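Local structure of putative mandelate racemase (Bordetella bronchiseptica, 3OZM) at residues A[31-36]-A[304-309]; A[138-143]-A[325-330]; A[197-202]-A[222-227]. The protein is a putative mandelate racemase of the enolase superfamily that binds magnesium and D-xylaric acid and probably acts on acid-sugar carboxylates by abstracting an alpha proton. All coordinates share one frame; numbering follows the deposited sequence.

In the fold
The three contacts trace a path from the junction of the two domains into the magnesium site of the barrel, and each touches D-xylaric acid. Interaction 1 joins strand 32-42 of the N-terminal domain to the loop that carries H304 and F306; interaction 2 pairs barrel strands 139-146 and 328-331; interaction 3 pairs 197-201 with 225-227 and supplies two metal ligands. Interactions 1 and 2, with centres about 18 Å apart, meet where T305 OG1 lies 2.7 Å from E329 O, probably hydrogen-bonded. Interactions 2 and 3, about 14 Å between centres, touch through Y142, whose CD2 is 3.7 Å from L199 CD2. Interactions 1 and 3 do not touch, their nearest atoms being about 5 Å apart.

Interaction 1. Residues A[31-36]-A[304-309]; sequences LNRQMI and HTFNDI. With DXL (D-xylaric acid), chain J.
The contact lies at the seam between the N-terminal domain and the mouth of the barrel, beside the D-xylaric acid pocket, where R33 reaches from strand 32-42 to the ring of F306. NH2 of R33 comes within 3.2 Å of CE2 of F306, and although the two side chains cross at about a right angle, the guanidinium and ring planes are only 10° apart. Bends at chi2 and chi3 fold the arginine so that its end arrives at the loop; NH1 makes a salt bridge with D331. The side-chain amide of N307 donates through ND2 to Q34 O at 3.1 Å, in the carbonyl plane, and also to D308 OD2 at 2.7 Å, a nearly straight bond (165°) that meets the anti side of the carboxylate. Two acceptors on one NH2 group should fix the rotation of the amide. A water accepts from R33 NE at 3.0 Å and lies close to the carbonyl oxygens of Q34 and N307, while a second water donates to N307 OD1.

In this enolase-superfamily architecture the loop 304-309 leads from strand 300-301 of the barrel into helix 309-321, whose N-cap is D308. OD1 of D308 caps T311 N, and OD2 accepts from N307 and is hydrogen-bonded to S51 OG; the M35 side chain crosses that of D308 at about a right angle, its CE 3.6 Å from D308 CG. Toward the ligand, H304 NE2 shares a 2.6 Å hydrogen bond with OAL of D-xylaric acid, which lies near the plane of the imidazole, and D277 holds ND1 on the same ring. F306 places CB 3.1 Å from OAD of the ligand.

Interaction 2. Residues A[138-143]-A[325-330]; sequences GVRAYA and PAMFEW. With DXL (D-xylaric acid), chain J.
R140 O accepts from F328 N at 2.8 Å, the first rung of a parallel ladder between strands 139-146 and 328-331. These are the first and last parallel strands of the barrel in this enolase-superfamily domain, so their pairing closes it. Y142 then gives and receives in turn: its N donates to F328 O, and its O accepts from W330 N. On the face of A141 and F328, CG1 of V139 fits against both A326 CB and F328 CB. Y142 and E329 point to the other face. With chi1 at 75°, CG of Y142 sits between the backbone N and carbonyl carbon, and the ring lies over E329, whose CA makes a CH-pi contact 3.7 Å from the centroid. The M327 side chain crosses that of Y142 at about a right angle, CG against CD2 and SD oblique to the ring in a Met-aromatic contact, while its terminal CE lies over a face of the R140 guanidinium. The phenol OH is hydrogen-bonded to K171. Extended from its backbone, E329 reaches the ligand, and its OE2, hydrogen-bonded to S144 OG, stands 2.4 Å from OAD of D-xylaric acid.

Interaction 3. Residues A[197-202]-A[222-227]; sequences EILVDA and GCYWFE. With MG (magnesium ion), chain I; DXL (D-xylaric acid), chain J.
D201 and E227 each give one carboxylate oxygen to the magnesium ion, D201 OD2 and E227 OE2 both lying 2.2 Å from it. The two oxygens are brought to 3.1 Å of each other by the metal they share, and their carboxylate planes are stacked, 23° apart. OAC and OAK of D-xylaric acid, a water and E254 complete the coordination; that water also donates to D201 OD1 at 2.6 Å.

A second shell holds the ligands in place. K171 forms a salt bridge with E227 OE1, which also accepts from Q275 and, weakly, from W225 NE1. N203 N donates to D201 OD1, and K173 NZ is hydrogen-bonded to D201 OD2. Beneath the metal, the parallel backbones are joined where E227 N donates to V200 O at 2.8 Å and A202 N to E227 O. The extended E227 chain, with CG anti to N (chi1 169°), carries its carboxylate up to the ion.

Further back, L199 covers one face of the W225 indole: its CG stands 3.8 Å from the five-membered ring centroid, 12° off the normal, and its CD2 sits over the same face toward the rim, 3.3 Å from W225 CZ2. At the far end a water links E197 OE1, I198 N and G222 O, and E197 OE1 approaches the edge of the Y224 ring.

The pair forms a beta-alpha-beta unit with helix 208-220, and G222 ends that helix in a Schellman motif. V200, C223 and F226 pack on the outer side against L218 of helix 208-220, with L185 of helix 178-192 touching V200 and C223, while strand 169-173 flanks strand 197-201.

Interaction 1. Residues A[31-36]-A[304-309]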
loop_
_atom_site.group_PDB
_atom_site.type_symbol
_atom_site.label_atom_id
_atom_site.label_comp_id
_atom_site.label_asym_id
_atom_site.label_seq_id
_atom_site.Cartn_x
_atom_site.Cartn_y
_atom_site.Cartn_z
ATOM N N LEU A 31 -19.493 25.767 15.300
ATOM C CA LEU A 31 -20.239 26.996 15.027
ATOM C C LEU A 31 -20.775 26.959 13.592
ATOM O O LEU A 31 -21.941 27.253 13.333
ATOM C CB LEU A 31 -19.333 28.210 15.228
ATOM C CG LEU A 31 -18.662 28.315 16.610
ATOM C CD1 LEU A 31 -17.632 29.432 16.657
ATOM C CD2 LEU A 31 -19.696 28.486 17.730
ATOM N N ASN A 32 -19.909 26.569 12.665
ATOM C CA ASN A 32 -20.280 26.466 11.256
ATOM C C ASN A 32 -19.561 25.268 10.643
ATOM O O ASN A 32 -18.394 25.042 10.933
ATOM C CB ASN A 32 -19.877 27.742 10.508
ATOM C CG ASN A 32 -20.705 28.961 10.918
ATOM O OD1 ASN A 32 -21.865 29.099 10.524
ATOM N ND2 ASN A 32 -20.105 29.849 11.709
ATOM N N ARG A 33 -20.249 24.486 9.819
ATOM C CA ARG A 33 -19.566 23.391 9.138
ATOM C C ARG A 33 -18.989 23.915 7.829
ATOM O O ARG A 33 -19.716 24.402 6.950
ATOM C CB ARG A 33 -20.478 22.181 8.919
ATOM C CG ARG A 33 -21.035 21.570 10.205
ATOM C CD ARG A 33 -19.928 21.247 11.234
ATOM N NE ARG A 33 -18.993 20.220 10.761
ATOM C CZ ARG A 33 -19.169 18.900 10.883
ATOM N NH1 ARG A 33 -20.251 18.398 11.468
ATOM N NH2 ARG A 33 -18.251 18.067 10.408
ATOM N N GLN A 34 -17.670 23.835 7.722
ATOM C CA GLN A 34 -16.947 24.445 6.619
ATOM C C GLN A 34 -16.080 23.444 5.878
ATOM O O GLN A 34 -15.810 22.345 6.375
ATOM C CB GLN A 34 -16.076 25.584 7.154
ATOM C CG GLN A 34 -16.878 26.619 7.950
ATOM C CD GLN A 34 -16.067 27.853 8.327
ATOM O OE1 GLN A 34 -14.833 27.817 8.399
ATOM N NE2 GLN A 34 -16.766 28.960 8.567
ATOM N N MET A 35 -15.628 23.846 4.696
ATOM C CA MET A 35 -14.710 23.032 3.904
ATOM C C MET A 35 -14.076 23.867 2.811
ATOM O O MET A 35 -14.563 24.959 2.465
ATOM C CB MET A 35 -15.432 21.836 3.253
ATOM C CG MET A 35 -16.376 22.230 2.113
ATOM S SD MET A 35 -17.196 20.789 1.395
ATOM C CE MET A 35 -15.778 19.971 0.630
ATOM N N ILE A 36 -12.986 23.341 2.268
ATOM C CA ILE A 36 -12.476 23.774 0.984
ATOM C C ILE A 36 -12.867 22.689 -0.017
ATOM O O ILE A 36 -12.579 21.494 0.191
ATOM C CB ILE A 36 -10.948 23.886 0.976
ATOM C CG1 ILE A 36 -10.466 25.061 1.833
ATOM C CG2 ILE A 36 -10.440 24.011 -0.458
ATOM C CD1 ILE A 36 -10.820 26.453 1.251
ATOM N N HIS A 304 -10.414 8.141 10.566
ATOM C CA HIS A 304 -11.235 9.312 10.832
ATOM C C HIS A 304 -11.773 9.794 9.478
ATOM O O HIS A 304 -11.049 9.746 8.468
ATOM C CB HIS A 304 -10.364 10.378 11.489
ATOM C CG HIS A 304 -11.030 11.712 11.650
ATOM N ND1 HIS A 304 -11.025 12.672 10.658
ATOM C CD2 HIS A 304 -11.683 12.263 12.704
ATOM C CE1 HIS A 304 -11.660 13.751 11.087
ATOM N NE2 HIS A 304 -12.056 13.534 12.331
ATOM N N THR A 305 -13.032 10.237 9.438
ATOM C CA THR A 305 -13.654 10.655 8.170
ATOM C C THR A 305 -14.433 11.971 8.277
ATOM O O THR A 305 -15.038 12.424 7.298
ATOM C CB THR A 305 -14.661 9.614 7.669
ATOM O OG1 THR A 305 -15.840 9.648 8.495
ATOM C CG2 THR A 305 -14.064 8.203 7.652
ATOM N N PHE A 306 -14.392 12.590 9.451
ATOM C CA PHE A 306 -15.343 13.627 9.864
ATOM C C PHE A 306 -15.046 15.036 9.316
ATOM O O PHE A 306 -14.109 15.701 9.758
ATOM C CB PHE A 306 -15.344 13.632 11.405
ATOM C CG PHE A 306 -16.538 14.293 12.062
ATOM C CD1 PHE A 306 -17.614 13.532 12.519
ATOM C CD2 PHE A 306 -16.540 15.657 12.315
ATOM C CE1 PHE A 306 -18.687 14.124 13.177
ATOM C CE2 PHE A 306 -17.616 16.263 12.979
ATOM C CZ PHE A 306 -18.686 15.497 13.409
ATOM N N ASN A 307 -15.837 15.472 8.338
ATOM C CA ASN A 307 -15.878 16.883 7.939
ATOM C C ASN A 307 -16.959 17.147 6.905
ATOM O O ASN A 307 -17.798 18.026 7.083
ATOM C CB ASN A 307 -14.544 17.395 7.389
ATOM C CG ASN A 307 -14.513 18.921 7.311
ATOM O OD1 ASN A 307 -14.397 19.591 8.325
ATOM N ND2 ASN A 307 -14.655 19.467 6.108
ATOM N N ASP A 308 -16.925 16.392 5.817
ATOM C CA ASP A 308 -17.859 16.615 4.726
ATOM C C ASP A 308 -18.043 15.334 3.914
ATOM O O ASP A 308 -17.380 14.331 4.171
ATOM C CB ASP A 308 -17.374 17.784 3.863
ATOM C CG ASP A 308 -15.984 17.548 3.276
ATOM O OD1 ASP A 308 -15.872 16.661 2.410
ATOM O OD2 ASP A 308 -15.019 18.257 3.678
ATOM N N ILE A 309 -18.953 15.353 2.940
ATOM C CA ILE A 309 -19.273 14.136 2.208
ATOM C C ILE A 309 -18.122 13.675 1.317
ATOM O O ILE A 309 -18.028 12.495 1.000
ATOM C CB ILE A 309 -20.572 14.264 1.375
ATOM C CG1 ILE A 309 -21.087 12.880 0.958
ATOM C CG2 ILE A 309 -20.347 15.135 0.145
ATOM C CD1 ILE A 309 -21.470 11.988 2.121
HETATM O OAA DXL J . -16.120 16.646 16.665
HETATM O OAB DXL J . -14.135 17.584 15.047
HETATM O OAC DXL J . -12.737 13.910 16.928
HETATM O OAD DXL J . -14.839 12.686 14.265
HETATM O OAE DXL J . -14.590 16.060 18.154
HETATM C CAF DXL J . -14.951 16.396 17.002
HETATM C CAG DXL J . -13.856 16.488 15.936
HETATM C CAH DXL J . -13.823 15.190 15.107
HETATM C CAI DXL J . -13.849 13.951 16.021
HETATM C CAJ DXL J . -14.073 12.630 15.250
HETATM O OAK DXL J . -13.524 11.579 15.659
HETATM O OAL DXL J . -12.700 15.228 14.219
HETATM O O HOH W 1 -17.428 20.602 8.239
HETATM O O HOH W 2 -15.431 19.154 10.838
#

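Interaction 2. Residues A[138-143]-A[325-330]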
loop_
_atom_site.group_PDB
_atom_site.type_symbol
_atom_site.label_atom_id
_atom_site.label_comp_id
_atom_site.label_asym_id
_atom_site.label_seq_id
_atom_site.Cartn_x
_atom_site.Cartn_y
_atom_site.Cartn_z
ATOM N N GLY A 138 -20.777 -4.767 1.938
ATOM C CA GLY A 138 -20.949 -3.439 2.501
ATOM C C GLY A 138 -20.011 -3.219 3.665
ATOM O O GLY A 138 -19.376 -4.158 4.149
ATOM N N VAL A 139 -19.952 -1.972 4.116
ATOM C CA VAL A 139 -19.035 -1.548 5.170
ATOM C C VAL A 139 -19.781 -1.171 6.456
ATOM O O VAL A 139 -20.642 -0.292 6.450
ATOM C CB VAL A 139 -18.200 -0.350 4.675
ATOM C CG1 VAL A 139 -17.362 0.247 5.791
ATOM C CG2 VAL A 139 -17.326 -0.783 3.500
ATOM N N ARG A 140 -19.446 -1.835 7.557
ATOM C CA ARG A 140 -20.070 -1.513 8.844
ATOM C C ARG A 140 -19.729 -0.095 9.308
ATOM O O ARG A 140 -18.548 0.261 9.451
ATOM C CB ARG A 140 -19.659 -2.515 9.919
ATOM C CG ARG A 140 -20.279 -2.213 11.288
ATOM C CD ARG A 140 -19.448 -2.781 12.403
ATOM N NE ARG A 140 -20.279 -3.093 13.558
ATOM C CZ ARG A 140 -19.893 -3.881 14.541
ATOM N NH1 ARG A 140 -18.682 -4.434 14.493
ATOM N NH2 ARG A 140 -20.714 -4.124 15.559
ATOM N N ALA A 141 -20.768 0.705 9.558
ATOM C CA ALA A 141 -20.604 2.108 9.948
ATOM C C ALA A 141 -20.871 2.329 11.433
ATOM O O ALA A 141 -21.539 1.525 12.082
ATOM C CB ALA A 141 -21.526 2.996 9.127
ATOM N N TYR A 142 -20.347 3.426 11.962
ATOM C CA TYR A 142 -20.739 3.862 13.294
ATOM C C TYR A 142 -21.239 5.300 13.285
ATOM O O TYR A 142 -20.783 6.127 12.488
ATOM C CB TYR A 142 -19.622 3.633 14.332
ATOM C CG TYR A 142 -18.427 4.580 14.311
ATOM C CD1 TYR A 142 -18.471 5.809 14.971
ATOM C CD2 TYR A 142 -17.238 4.213 13.674
ATOM C CE1 TYR A 142 -17.360 6.662 14.986
ATOM C CE2 TYR A 142 -16.127 5.044 13.684
ATOM C CZ TYR A 142 -16.189 6.266 14.345
ATOM O OH TYR A 142 -15.084 7.096 14.357
ATOM N N ALA A 143 -22.201 5.576 14.162
ATOM C CA ALA A 143 -22.770 6.909 14.316
ATOM C C ALA A 143 -21.841 7.788 15.144
ATOM O O ALA A 143 -21.557 7.489 16.298
ATOM C CB ALA A 143 -24.148 6.815 14.983
ATOM N N PRO A 325 -11.180 -5.207 9.186
ATOM C CA PRO A 325 -12.565 -5.177 9.676
ATOM C C PRO A 325 -13.037 -3.742 9.816
ATOM O O PRO A 325 -12.326 -2.910 10.380
ATOM C CB PRO A 325 -12.454 -5.825 11.049
ATOM C CG PRO A 325 -11.344 -6.825 10.866
ATOM C CD PRO A 325 -10.354 -6.177 9.928
ATOM N N ALA A 326 -14.224 -3.458 9.303
ATOM C CA ALA A 326 -14.676 -2.076 9.191
ATOM C C ALA A 326 -15.313 -1.554 10.468
ATOM O O ALA A 326 -16.000 -2.281 11.182
ATOM C CB ALA A 326 -15.646 -1.945 8.033
ATOM N N MET A 327 -15.077 -0.275 10.732
ATOM C CA MET A 327 -15.740 0.455 11.807
ATOM C C MET A 327 -15.719 1.863 11.268
ATOM O O MET A 327 -14.886 2.689 11.645
ATOM C CB MET A 327 -14.969 0.320 13.138
ATOM C CG MET A 327 -15.619 1.033 14.317
ATOM S SD MET A 327 -17.329 0.485 14.602
ATOM C CE MET A 327 -17.067 -1.206 15.149
ATOM N N PHE A 328 -16.625 2.112 10.337
ATOM C CA PHE A 328 -16.533 3.286 9.474
ATOM C C PHE A 328 -17.282 4.511 10.027
ATOM O O PHE A 328 -18.499 4.474 10.210
ATOM C CB PHE A 328 -17.048 2.958 8.077
ATOM C CG PHE A 328 -16.825 4.063 7.102
ATOM C CD1 PHE A 328 -15.571 4.249 6.533
ATOM C CD2 PHE A 328 -17.848 4.940 6.780
ATOM C CE1 PHE A 328 -15.341 5.286 5.649
ATOM C CE2 PHE A 328 -17.631 5.977 5.889
ATOM C CZ PHE A 328 -16.369 6.142 5.315
ATOM N N GLU A 329 -16.551 5.589 10.276
ATOM C CA GLU A 329 -17.121 6.774 10.912
ATOM C C GLU A 329 -18.110 7.486 9.997
ATOM O O GLU A 329 -17.768 7.854 8.876
ATOM C CB GLU A 329 -16.020 7.761 11.314
ATOM C CG GLU A 329 -16.562 8.992 12.044
ATOM C CD GLU A 329 -15.487 9.877 12.626
ATOM O OE1 GLU A 329 -14.369 9.930 12.067
ATOM O OE2 GLU A 329 -15.785 10.549 13.642
ATOM N N TRP A 330 -19.326 7.697 10.495
ATOM C CA TRP A 330 -20.332 8.465 9.769
ATOM C C TRP A 330 -20.908 9.592 10.645
ATOM O O TRP A 330 -21.656 9.338 11.598
ATOM C CB TRP A 330 -21.462 7.554 9.263
ATOM C CG TRP A 330 -22.268 8.256 8.208
ATOM C CD1 TRP A 330 -23.188 9.248 8.405
ATOM C CD2 TRP A 330 -22.180 8.063 6.784
ATOM N NE1 TRP A 330 -23.680 9.682 7.193
ATOM C CE2 TRP A 330 -23.084 8.968 6.186
ATOM C CE3 TRP A 330 -21.441 7.207 5.962
ATOM C CZ2 TRP A 330 -23.267 9.039 4.804
ATOM C CZ3 TRP A 330 -21.621 7.282 4.586
ATOM C CH2 TRP A 330 -22.528 8.191 4.024
HETATM O OAA DXL J . -16.120 16.646 16.665
HETATM O OAB DXL J . -14.135 17.584 15.047
HETATM O OAC DXL J . -12.737 13.910 16.928
HETATM O OAD DXL J . -14.839 12.686 14.265
HETATM O OAE DXL J . -14.590 16.060 18.154
HETATM C CAF DXL J . -14.951 16.396 17.002
HETATM C CAG DXL J . -13.856 16.488 15.936
HETATM C CAH DXL J . -13.823 15.190 15.107
HETATM C CAI DXL J . -13.849 13.951 16.021
HETATM C CAJ DXL J . -14.073 12.630 15.250
HETATM O OAK DXL J . -13.524 11.579 15.659
HETATM O OAL DXL J . -12.700 15.228 14.219
HETATM O O HOH W 3 -16.051 -4.546 12.438
#

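Interaction 3. Residues A[197-202]-A[222-227]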
loop_
_atom_site.group_PDB
_atom_site.type_symbol
_atom_site.label_atom_id
_atom_site.label_comp_id
_atom_site.label_asym_id
_atom_site.label_seq_id
_atom_site.Cartn_x
_atom_site.Cartn_y
_atom_site.Cartn_z
ATOM N N GLU A 197 -21.676 -1.962 19.472
ATOM C CA GLU A 197 -20.346 -1.496 19.857
ATOM C C GLU A 197 -20.379 -0.038 20.269
ATOM O O GLU A 197 -20.994 0.798 19.598
ATOM C CB GLU A 197 -19.328 -1.682 18.732
ATOM C CG GLU A 197 -19.203 -3.122 18.235
ATOM C CD GLU A 197 -18.487 -4.038 19.200
ATOM O OE1 GLU A 197 -17.872 -3.566 20.185
ATOM O OE2 GLU A 197 -18.542 -5.254 18.956
ATOM N N ILE A 198 -19.721 0.263 21.381
ATOM C CA ILE A 198 -19.644 1.624 21.868
ATOM C C ILE A 198 -18.190 2.066 21.862
ATOM O O ILE A 198 -17.339 1.442 22.503
ATOM C CB ILE A 198 -20.206 1.736 23.293
ATOM C CG1 ILE A 198 -21.676 1.306 23.302
ATOM C CG2 ILE A 198 -20.051 3.163 23.797
ATOM C CD1 ILE A 198 -22.325 1.324 24.668
ATOM N N LEU A 199 -17.916 3.124 21.117
ATOM C CA LEU A 199 -16.590 3.700 21.019
ATOM C C LEU A 199 -16.538 4.951 21.901
ATOM O O LEU A 199 -17.556 5.605 22.130
ATOM C CB LEU A 199 -16.314 4.111 19.575
ATOM C CG LEU A 199 -16.140 3.022 18.509
ATOM C CD1 LEU A 199 -17.239 1.950 18.531
ATOM C CD2 LEU A 199 -16.054 3.681 17.121
ATOM N N VAL A 200 -15.349 5.301 22.368
ATOM C CA VAL A 200 -15.184 6.499 23.174
ATOM C C VAL A 200 -14.058 7.350 22.590
ATOM O O VAL A 200 -13.049 6.811 22.107
ATOM C CB VAL A 200 -14.850 6.093 24.628
ATOM C CG1 VAL A 200 -14.349 7.266 25.426
ATOM C CG2 VAL A 200 -16.073 5.435 25.286
ATOM N N ASP A 201 -14.223 8.672 22.655
ATOM C CA ASP A 201 -13.282 9.612 22.048
ATOM C C ASP A 201 -13.061 10.765 23.007
ATOM O O ASP A 201 -13.986 11.534 23.288
ATOM C CB ASP A 201 -13.858 10.133 20.727
ATOM C CG ASP A 201 -12.880 11.000 19.945
ATOM O OD1 ASP A 201 -11.821 11.421 20.480
ATOM O OD2 ASP A 201 -13.203 11.276 18.779
ATOM N N ALA A 202 -11.836 10.889 23.510
ATOM C CA ALA A 202 -11.515 11.949 24.466
ATOM C C ALA A 202 -10.923 13.215 23.835
ATOM O O ALA A 202 -10.682 14.178 24.534
ATOM C CB ALA A 202 -10.563 11.396 25.565
ATOM N N GLY A 222 -17.077 -2.893 28.146
ATOM C CA GLY A 222 -16.781 -3.578 26.893
ATOM C C GLY A 222 -16.673 -2.671 25.674
ATOM O O GLY A 222 -17.076 -3.059 24.576
ATOM N N CYS A 223 -16.118 -1.473 25.854
ATOM C CA CYS A 223 -15.953 -0.540 24.732
ATOM C C CYS A 223 -14.991 -1.053 23.664
ATOM O O CYS A 223 -14.016 -1.752 23.943
ATOM C CB CYS A 223 -15.482 0.830 25.212
ATOM S SG CYS A 223 -16.689 1.677 26.254
ATOM N N TYR A 224 -15.266 -0.659 22.431
ATOM C CA TYR A 224 -14.540 -1.169 21.291
ATOM C C TYR A 224 -13.180 -0.497 21.175
ATOM O O TYR A 224 -12.162 -1.169 20.951
ATOM C CB TYR A 224 -15.387 -0.941 20.038
ATOM C CG TYR A 224 -14.806 -1.529 18.783
ATOM C CD1 TYR A 224 -15.013 -2.870 18.457
ATOM C CD2 TYR A 224 -14.037 -0.758 17.933
ATOM C CE1 TYR A 224 -14.478 -3.412 17.300
ATOM C CE2 TYR A 224 -13.496 -1.288 16.779
ATOM C CZ TYR A 224 -13.717 -2.613 16.468
ATOM O OH TYR A 224 -13.170 -3.126 15.312
ATOM N N TRP A 225 -13.161 0.824 21.339
ATOM C CA TRP A 225 -11.905 1.559 21.363
ATOM C C TRP A 225 -11.937 2.836 22.193
ATOM O O TRP A 225 -13.009 3.370 22.507
ATOM C CB TRP A 225 -11.362 1.823 19.939
ATOM C CG TRP A 225 -11.992 2.924 19.091
ATOM C CD1 TRP A 225 -12.413 4.169 19.493
ATOM C CD2 TRP A 225 -12.158 2.892 17.661
ATOM N NE1 TRP A 225 -12.878 4.889 18.401
ATOM C CE2 TRP A 225 -12.724 4.130 17.270
ATOM C CE3 TRP A 225 -11.892 1.929 16.676
ATOM C CZ2 TRP A 225 -13.037 4.425 15.932
ATOM C CZ3 TRP A 225 -12.210 2.216 15.354
ATOM C CH2 TRP A 225 -12.775 3.462 14.995
ATOM N N PHE A 226 -10.735 3.299 22.527
ATOM C CA PHE A 226 -10.493 4.524 23.292
ATOM C C PHE A 226 -9.682 5.411 22.367
ATOM O O PHE A 226 -8.484 5.178 22.171
ATOM C CB PHE A 226 -9.645 4.145 24.518
ATOM C CG PHE A 226 -9.581 5.196 25.610
ATOM C CD1 PHE A 226 -10.285 6.396 25.534
ATOM C CD2 PHE A 226 -8.815 4.946 26.741
ATOM C CE1 PHE A 226 -10.211 7.327 26.588
ATOM C CE2 PHE A 226 -8.726 5.865 27.780
ATOM C CZ PHE A 226 -9.436 7.047 27.710
ATOM N N GLU A 227 -10.342 6.403 21.778
ATOM C CA GLU A 227 -9.757 7.261 20.750
ATOM C C GLU A 227 -9.195 8.559 21.325
ATOM O O GLU A 227 -9.815 9.182 22.186
ATOM C CB GLU A 227 -10.830 7.581 19.703
ATOM C CG GLU A 227 -10.459 8.663 18.699
ATOM C CD GLU A 227 -11.463 8.759 17.565
ATOM O OE1 GLU A 227 -12.349 7.887 17.441
ATOM O OE2 GLU A 227 -11.356 9.717 16.775
HETATM MG MG MG I . -11.849 11.854 17.099
HETATM O OAA DXL J . -16.120 16.646 16.665
HETATM O OAB DXL J . -14.135 17.584 15.047
HETATM O OAC DXL J . -12.737 13.910 16.928
HETATM O OAD DXL J . -14.839 12.686 14.265
HETATM O OAE DXL J . -14.590 16.060 18.154
HETATM C CAF DXL J . -14.951 16.396 17.002
HETATM C CAG DXL J . -13.856 16.488 15.936
HETATM C CAH DXL J . -13.823 15.190 15.107
HETATM C CAI DXL J . -13.849 13.951 16.021
HETATM C CAJ DXL J . -14.073 12.630 15.250
HETATM O OAK DXL J . -13.524 11.579 15.659
HETATM O OAL DXL J . -12.700 15.228 14.219
HETATM O O HOH W 4 -18.329 -2.042 22.424
HETATM O O HOH W 5 -10.406 12.442 18.505
#